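Long-range contacts in probable transcriptional regulator (Rhodococcus jostii, PDB 3HIM), which probably binds cis-regulatory DNA as a transcription factor of the TetR family: residues 80-85 / 94-99; 32-37 / 58-63; 103-108 / 170-175. All blocks are in the same frame, centred on the assembly; numbering follows the deposited sequence.

Contact 1 (80-85 / 94-99); sequences TAADFP and MSTVTA
Two consecutive helices of the all-helical TetR-type regulator meet here, where helix 60-82 ends and helix 89-106 has turned back beside it. Ala82, Thr96 and Ser95 have the most surface buried. Ala82 is the nearest point of the backbones, with its CA 5.2 Å from the CA of Thr96. Its methyl points at the second helix and meets the methyl of Ala99, CB to CB at 3.6 Å. Two alanines allow this close approach. Ser95 supplies the one hydrogen bond between the segments. With OG anti to the backbone N (chi1 -176°), the serine reaches in the carbonyl plane to a lone pair of Ala82 O, OG to O 2.7 Å. An alanine here in place of Ser95 would lack the hydroxyl that bonds Ala82 O, and the end of helix 60-82 would probably be held less firmly. The exposed Phe84 adds a looser contact, its CE2 3.9 Å from OG of Ser95. Thr96 is buried and works through its methyl. Its hydroxyl serves its own helix and bonds to the carbonyl of Arg92. The carboxylate of Asp83 is likewise engaged by Arg92, in a salt bridge. Thr96 also touches Phe140 and Ile143 of helix 123-149, and Asp83 touches Ile143 too. Thr96 CG2 is anti to the carbonyl carbon and lies against CB of Asp83, 3.7 Å away.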
# COMPACT_ATOMS: atom_id res chain seq x y z
N THR B 80 -13.02 -5.66 14.69
CA THR B 80 -14.29 -5.54 15.40
C THR B 80 -14.20 -6.31 16.72
O THR B 80 -14.44 -5.76 17.78
CB THR B 80 -15.46 -6.00 14.51
OG1 THR B 80 -15.50 -5.14 13.37
CG2 THR B 80 -16.79 -5.90 15.26
N ALA B 81 -13.78 -7.57 16.66
CA ALA B 81 -13.45 -8.33 17.87
C ALA B 81 -12.39 -7.64 18.75
O ALA B 81 -12.35 -7.85 19.95
CB ALA B 81 -12.99 -9.74 17.51
N ALA B 82 -11.52 -6.83 18.14
CA ALA B 82 -10.51 -6.12 18.93
C ALA B 82 -11.05 -4.84 19.60
O ALA B 82 -10.39 -4.26 20.47
CB ALA B 82 -9.26 -5.84 18.10
N ASP B 83 -12.24 -4.38 19.19
CA ASP B 83 -12.79 -3.16 19.76
C ASP B 83 -13.71 -3.45 20.96
O ASP B 83 -14.51 -4.38 20.91
CB ASP B 83 -13.53 -2.34 18.71
CG ASP B 83 -13.89 -0.95 19.19
OD1 ASP B 83 -13.13 -0.34 20.01
OD2 ASP B 83 -14.94 -0.46 18.76
N PHE B 84 -13.58 -2.66 22.02
CA PHE B 84 -14.33 -2.90 23.25
C PHE B 84 -14.90 -1.58 23.68
O PHE B 84 -14.20 -0.75 24.26
CB PHE B 84 -13.42 -3.47 24.34
CG PHE B 84 -12.72 -4.73 23.95
CD1 PHE B 84 -13.39 -5.94 23.94
CD2 PHE B 84 -11.37 -4.70 23.60
CE1 PHE B 84 -12.73 -7.13 23.58
CE2 PHE B 84 -10.70 -5.88 23.24
CZ PHE B 84 -11.39 -7.09 23.22
N PRO B 85 -16.18 -1.35 23.35
CA PRO B 85 -16.75 -0.03 23.64
C PRO B 85 -16.87 0.28 25.13
O PRO B 85 -17.21 1.39 25.50
CB PRO B 85 -18.12 -0.09 22.95
CG PRO B 85 -17.85 -1.01 21.78
CD PRO B 85 -17.01 -2.10 22.40
N MET B 94 -5.37 1.50 20.50
CA MET B 94 -4.24 0.58 20.58
C MET B 94 -4.65 -0.81 20.10
O MET B 94 -3.93 -1.47 19.34
CB MET B 94 -3.68 0.51 22.01
CG MET B 94 -3.02 1.80 22.53
SD MET B 94 -2.60 1.80 24.31
CE MET B 94 -2.04 0.12 24.54
N SER B 95 -5.82 -1.26 20.53
CA SER B 95 -6.22 -2.66 20.34
C SER B 95 -6.56 -2.95 18.88
O SER B 95 -6.13 -3.97 18.30
CB SER B 95 -7.43 -2.99 21.24
OG SER B 95 -7.77 -4.35 21.13
N THR B 96 -7.35 -2.06 18.31
CA THR B 96 -7.78 -2.23 16.93
C THR B 96 -6.63 -2.02 15.96
O THR B 96 -6.54 -2.76 14.98
CB THR B 96 -8.91 -1.29 16.57
OG1 THR B 96 -8.52 0.05 16.89
CG2 THR B 96 -10.20 -1.69 17.31
N VAL B 97 -5.77 -1.01 16.21
CA VAL B 97 -4.57 -0.80 15.38
C VAL B 97 -3.64 -2.02 15.44
O VAL B 97 -3.22 -2.54 14.39
CB VAL B 97 -3.79 0.53 15.71
CG1 VAL B 97 -2.46 0.59 14.94
CG2 VAL B 97 -4.63 1.76 15.36
N THR B 98 -3.35 -2.51 16.65
CA THR B 98 -2.61 -3.77 16.81
C THR B 98 -3.18 -4.93 15.95
O THR B 98 -2.45 -5.54 15.17
CB THR B 98 -2.54 -4.23 18.28
OG1 THR B 98 -1.94 -3.19 19.05
CG2 THR B 98 -1.73 -5.53 18.43
N ALA B 99 -4.47 -5.23 16.13
CA ALA B 99 -5.14 -6.28 15.35
C ALA B 99 -5.11 -5.99 13.86
O ALA B 99 -4.89 -6.88 13.04
CB ALA B 99 -6.58 -6.45 15.81

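Contact 2 (32-37 / 58-63)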
# COMPACT_ATOMS: atom_id res chain seq x y z
N LYS B 32 1.81 -15.85 -11.00
CA LYS B 32 1.67 -15.68 -12.45
C LYS B 32 0.90 -14.42 -12.85
O LYS B 32 0.81 -14.09 -14.04
CB LYS B 32 0.99 -16.92 -13.06
N GLY B 33 0.35 -13.72 -11.85
CA GLY B 33 -0.56 -12.61 -12.09
C GLY B 33 -1.97 -13.12 -12.35
O GLY B 33 -2.15 -14.11 -13.07
N TYR B 34 -2.96 -12.45 -11.76
CA TYR B 34 -4.36 -12.84 -11.90
C TYR B 34 -4.85 -13.01 -13.36
O TYR B 34 -5.51 -13.99 -13.69
CB TYR B 34 -5.27 -11.82 -11.18
CG TYR B 34 -6.73 -12.10 -11.39
CD1 TYR B 34 -7.39 -13.06 -10.62
CD2 TYR B 34 -7.45 -11.44 -12.38
CE1 TYR B 34 -8.73 -13.35 -10.83
CE2 TYR B 34 -8.79 -11.71 -12.61
CZ TYR B 34 -9.43 -12.67 -11.81
OH TYR B 34 -10.76 -12.95 -12.01
N GLY B 35 -4.53 -12.02 -14.20
CA GLY B 35 -4.99 -12.00 -15.59
C GLY B 35 -4.38 -13.10 -16.44
O GLY B 35 -4.98 -13.52 -17.42
N ALA B 36 -3.20 -13.58 -16.05
CA ALA B 36 -2.48 -14.60 -16.83
C ALA B 36 -2.78 -16.02 -16.37
O ALA B 36 -2.68 -16.95 -17.17
CB ALA B 36 -0.98 -14.34 -16.83
N THR B 37 -3.15 -16.17 -15.09
CA THR B 37 -3.53 -17.49 -14.57
C THR B 37 -4.96 -17.90 -14.93
O THR B 37 -5.87 -17.07 -15.04
CB THR B 37 -3.22 -17.67 -13.03
OG1 THR B 37 -4.34 -18.27 -12.37
CG2 THR B 37 -2.92 -16.39 -12.36
N LYS B 58 -17.35 -21.42 -10.62
CA LYS B 58 -17.71 -21.60 -12.02
C LYS B 58 -16.88 -20.67 -12.92
O LYS B 58 -16.67 -20.96 -14.10
CB LYS B 58 -19.21 -21.38 -12.23
N THR B 59 -16.40 -19.57 -12.36
CA THR B 59 -15.57 -18.61 -13.10
C THR B 59 -14.36 -18.23 -12.27
O THR B 59 -14.37 -18.38 -11.03
CB THR B 59 -16.36 -17.33 -13.49
OG1 THR B 59 -16.53 -16.47 -12.35
CG2 THR B 59 -17.75 -17.67 -14.06
N LYS B 60 -13.32 -17.74 -12.96
CA LYS B 60 -12.15 -17.15 -12.30
C LYS B 60 -12.60 -16.02 -11.36
O LYS B 60 -12.12 -15.92 -10.23
CB LYS B 60 -11.14 -16.61 -13.32
CG LYS B 60 -9.67 -16.84 -12.94
CD LYS B 60 -8.67 -15.74 -13.37
CE LYS B 60 -8.84 -15.20 -14.79
NZ LYS B 60 -7.50 -14.88 -15.39
N GLU B 61 -13.51 -15.18 -11.85
CA GLU B 61 -13.91 -13.99 -11.12
C GLU B 61 -14.62 -14.35 -9.82
O GLU B 61 -14.49 -13.63 -8.83
CB GLU B 61 -14.78 -13.08 -11.98
CG GLU B 61 -15.12 -11.72 -11.32
CD GLU B 61 -16.33 -11.80 -10.38
OE1 GLU B 61 -17.07 -12.80 -10.42
OE2 GLU B 61 -16.54 -10.85 -9.60
N SER B 62 -15.35 -15.47 -9.86
CA SER B 62 -16.07 -15.95 -8.69
C SER B 62 -15.07 -16.32 -7.61
O SER B 62 -15.31 -16.11 -6.43
CB SER B 62 -16.95 -17.16 -9.04
OG SER B 62 -16.19 -18.36 -9.15
N LEU B 63 -13.93 -16.86 -8.04
CA LEU B 63 -12.89 -17.33 -7.14
C LEU B 63 -12.13 -16.14 -6.53
O LEU B 63 -11.79 -16.15 -5.33
CB LEU B 63 -11.94 -18.27 -7.89
CG LEU B 63 -10.67 -18.76 -7.17
CD1 LEU B 63 -10.97 -19.40 -5.82
CD2 LEU B 63 -9.92 -19.73 -8.08
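The contact lies in the TetR-type DNA-binding domain, beside the helix-turn-helix predicted for residues 38-57. It joins the loop between helices 16-32 and 39-45 to the first turn of helix 60-82. The tight part is built round Lys60. Its side chain crosses one face of the Tyr34 ring, and the two reach toward each other tip to tip. Tyr34 has CG anti to its backbone N (chi1 175°), which brings the ring over the lysine chain. CD of Lys60 lies over one face, offset toward the rim, 3.8 Å from the ring centroid in a CH-pi contact. The ammonium follows as a cation-pi partner, NZ 4.6 Å from the same centroid. The chain bends at chi2, chi3 and chi4 to bring NZ into the turn of the loop. There two carbonyls grip it. Tyr34 O receives NZ on a lone pair in its carbonyl plane, at 2.8 Å. Thr37 O receives it almost along the C=O axis. Two carbonyl dipoles and a ring face would probably stabilise the positive charge. Tyr34 is also buried against Phe29, edge-to-face.

The other side is looser. Gly35 and Ala36 are exposed at the turn, and Ala36 packs on Gly35 of the second subunit. Glu61 turns its carboxylate away from the loop, toward His125 and the backbone of Ser122. Thr59 is the N-cap of helix 60-82, and its OG1 accepts from Ser62 N, starting the helix that presents Lys60. Back on the packed side, the tyrosine hydroxyl rests on the helix backbone, with Tyr34 OH 3.4 Å from Glu61 CA.

Contact 3 (103-108 / 170-175)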
# COMPACT_ATOMS: atom_id res chain seq x y z
N TRP B 103 -2.98 -8.35 11.38
CA TRP B 103 -3.72 -9.05 10.34
C TRP B 103 -3.07 -8.85 8.98
O TRP B 103 -2.90 -9.80 8.20
CB TRP B 103 -5.18 -8.61 10.29
CG TRP B 103 -6.00 -9.50 9.40
CD1 TRP B 103 -6.78 -10.55 9.79
CD2 TRP B 103 -6.11 -9.42 7.97
NE1 TRP B 103 -7.37 -11.14 8.69
CE2 TRP B 103 -6.99 -10.46 7.56
CE3 TRP B 103 -5.56 -8.58 6.99
CZ2 TRP B 103 -7.32 -10.68 6.21
CZ3 TRP B 103 -5.90 -8.79 5.65
CH2 TRP B 103 -6.77 -9.84 5.27
N HIS B 104 -2.72 -7.60 8.70
CA HIS B 104 -2.15 -7.26 7.42
C HIS B 104 -0.74 -7.83 7.16
O HIS B 104 -0.38 -8.11 6.01
CB HIS B 104 -2.20 -5.76 7.21
CG HIS B 104 -3.48 -5.29 6.59
ND1 HIS B 104 -3.76 -5.47 5.25
CD2 HIS B 104 -4.56 -4.67 7.12
CE1 HIS B 104 -4.96 -4.98 4.99
NE2 HIS B 104 -5.46 -4.47 6.10
N ALA B 105 0.05 -8.00 8.22
CA ALA B 105 1.33 -8.71 8.13
C ALA B 105 1.13 -10.23 7.93
O ALA B 105 1.66 -10.79 6.97
CB ALA B 105 2.17 -8.45 9.35
N ASP B 106 0.39 -10.88 8.82
CA ASP B 106 0.09 -12.32 8.70
C ASP B 106 -0.66 -12.73 7.42
O ASP B 106 -0.37 -13.77 6.84
CB ASP B 106 -0.74 -12.83 9.88
CG ASP B 106 0.02 -12.82 11.20
OD1 ASP B 106 1.27 -12.71 11.22
OD2 ASP B 106 -0.67 -12.95 12.23
N ASN B 107 -1.61 -11.93 6.97
CA ASN B 107 -2.41 -12.33 5.80
C ASN B 107 -2.09 -11.58 4.53
O ASN B 107 -2.97 -11.42 3.67
CB ASN B 107 -3.89 -12.23 6.12
CG ASN B 107 -4.26 -13.06 7.31
OD1 ASN B 107 -4.39 -14.28 7.20
ND2 ASN B 107 -4.37 -12.43 8.47
N ARG B 108 -0.84 -11.13 4.42
CA ARG B 108 -0.41 -10.23 3.34
C ARG B 108 -0.67 -10.77 1.92
O ARG B 108 -1.03 -9.99 1.02
CB ARG B 108 1.07 -9.80 3.50
CG ARG B 108 2.09 -10.95 3.56
CD ARG B 108 3.48 -10.49 4.07
NE ARG B 108 4.45 -11.58 4.09
CZ ARG B 108 4.64 -12.40 5.13
NH1 ARG B 108 3.94 -12.26 6.25
NH2 ARG B 108 5.54 -13.37 5.03
N ILE B 170 -3.03 -1.40 5.45
CA ILE B 170 -3.10 -1.98 4.13
C ILE B 170 -1.74 -2.02 3.44
O ILE B 170 -1.43 -3.00 2.77
CB ILE B 170 -4.09 -1.20 3.25
CG1 ILE B 170 -5.53 -1.49 3.70
CG2 ILE B 170 -3.87 -1.53 1.76
CD1 ILE B 170 -6.57 -0.45 3.22
N ASP B 171 -0.92 -0.98 3.62
CA ASP B 171 0.37 -0.94 2.94
C ASP B 171 1.39 -1.92 3.55
O ASP B 171 2.31 -2.35 2.87
CB ASP B 171 0.95 0.47 2.89
CG ASP B 171 2.10 0.59 1.89
OD1 ASP B 171 1.87 0.43 0.66
OD2 ASP B 171 3.23 0.84 2.34
N VAL B 172 1.21 -2.26 4.82
CA VAL B 172 2.00 -3.32 5.44
C VAL B 172 1.96 -4.57 4.57
O VAL B 172 2.94 -5.28 4.45
CB VAL B 172 1.48 -3.62 6.89
CG1 VAL B 172 1.94 -5.02 7.40
CG2 VAL B 172 1.87 -2.49 7.89
N SER B 173 0.82 -4.86 3.94
CA SER B 173 0.72 -6.09 3.14
C SER B 173 1.62 -6.04 1.90
O SER B 173 1.97 -7.08 1.34
CB SER B 173 -0.73 -6.41 2.76
OG SER B 173 -1.49 -6.67 3.92
N ARG B 174 1.99 -4.83 1.49
CA ARG B 174 2.90 -4.63 0.36
C ARG B 174 4.35 -4.86 0.76
O ARG B 174 5.02 -5.65 0.12
CB ARG B 174 2.75 -3.22 -0.23
CG ARG B 174 3.60 -2.96 -1.50
CD ARG B 174 3.50 -1.48 -1.96
NE ARG B 174 3.90 -0.59 -0.88
CZ ARG B 174 5.16 -0.35 -0.53
NH1 ARG B 174 6.18 -0.89 -1.20
NH2 ARG B 174 5.41 0.45 0.50
N TRP B 175 4.82 -4.19 1.81
CA TRP B 175 6.27 -4.15 2.09
C TRP B 175 6.75 -5.19 3.09
O TRP B 175 7.95 -5.46 3.17
CB TRP B 175 6.76 -2.76 2.54
CG TRP B 175 6.11 -2.26 3.83
CD1 TRP B 175 5.05 -1.39 3.93
CD2 TRP B 175 6.49 -2.58 5.17
NE1 TRP B 175 4.73 -1.17 5.26
CE2 TRP B 175 5.60 -1.88 6.04
CE3 TRP B 175 7.47 -3.40 5.74
CZ2 TRP B 175 5.68 -1.97 7.43
CZ3 TRP B 175 7.55 -3.50 7.13
CH2 TRP B 175 6.66 -2.78 7.96
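Hydrogen bonds centre on one buried hydroxyl, that of Ser173. It joins the end of helix 89-106 to helix 158-175 in the C-terminal domain of this TetR-family protein. OG lies beside the backbone N, anti to the carbonyl carbon, and this turn (chi1 -64°) puts it between His104 O and ND1. It donates to the backbone carbonyl of His104, OG to O 2.8 Å, from above the carbonyl plane. It also accepts from the imidazole of the same residue, ND1 to OG 2.9 Å. The oxygen lies only 3° out of the ring plane, and the N-H points to it at 156°. Nearby, the guanidinium of Arg108 leads away from the second helix, and its NH1 bonds to Ala105 O.

Ring contacts hold the imidazole from both faces. CA of Ile170 lies over one face, 3.8 Å from the ring centroid, as a CH-pi contact. The six-membered ring of Trp103 approaches the opposite face through CE3. The indole is itself held by a bond from NE1 to Ser74 of helix 60-82.

Van der Waals contacts fill in beside the polar pair. Val172 CG1 and Ala105 CB form the apolar pair, at 4.0 Å. The same CG1 rests on the backbone N of Ala105 at 3.6 Å. CB of Arg108 lies against the backbone of Ser173. Helix 158-175 faces the second subunit as well, where Asp171 bonds to Ser167 of that chain.

The imidazole is probably held in a fixed orientation. ND1 acts as the donor, so it probably carries a proton. The serine hydroxyl gives one bond to His104 and takes one from it, so both of its roles are used by the same residue.

How the contacts relate
The three contacts follow one another along the chain without overlap. Contacts 1 and 2 sit near the two ends of helix 60-82, with centres 33 Å apart and on opposite sides of the chain's centre. This helix therefore links the predicted DNA-binding region to the C-terminal domain. Contacts 1 and 3 share helix 89-106, and their centres are 17 Å apart. Contact 3 is the most central, about 8 Å from the chain's centre, and is buried, whereas contact 1 is a surface contact. Contacts 2 and 3 do not touch, their nearest atoms being about 13 Å apart, yet both reach the second subunit.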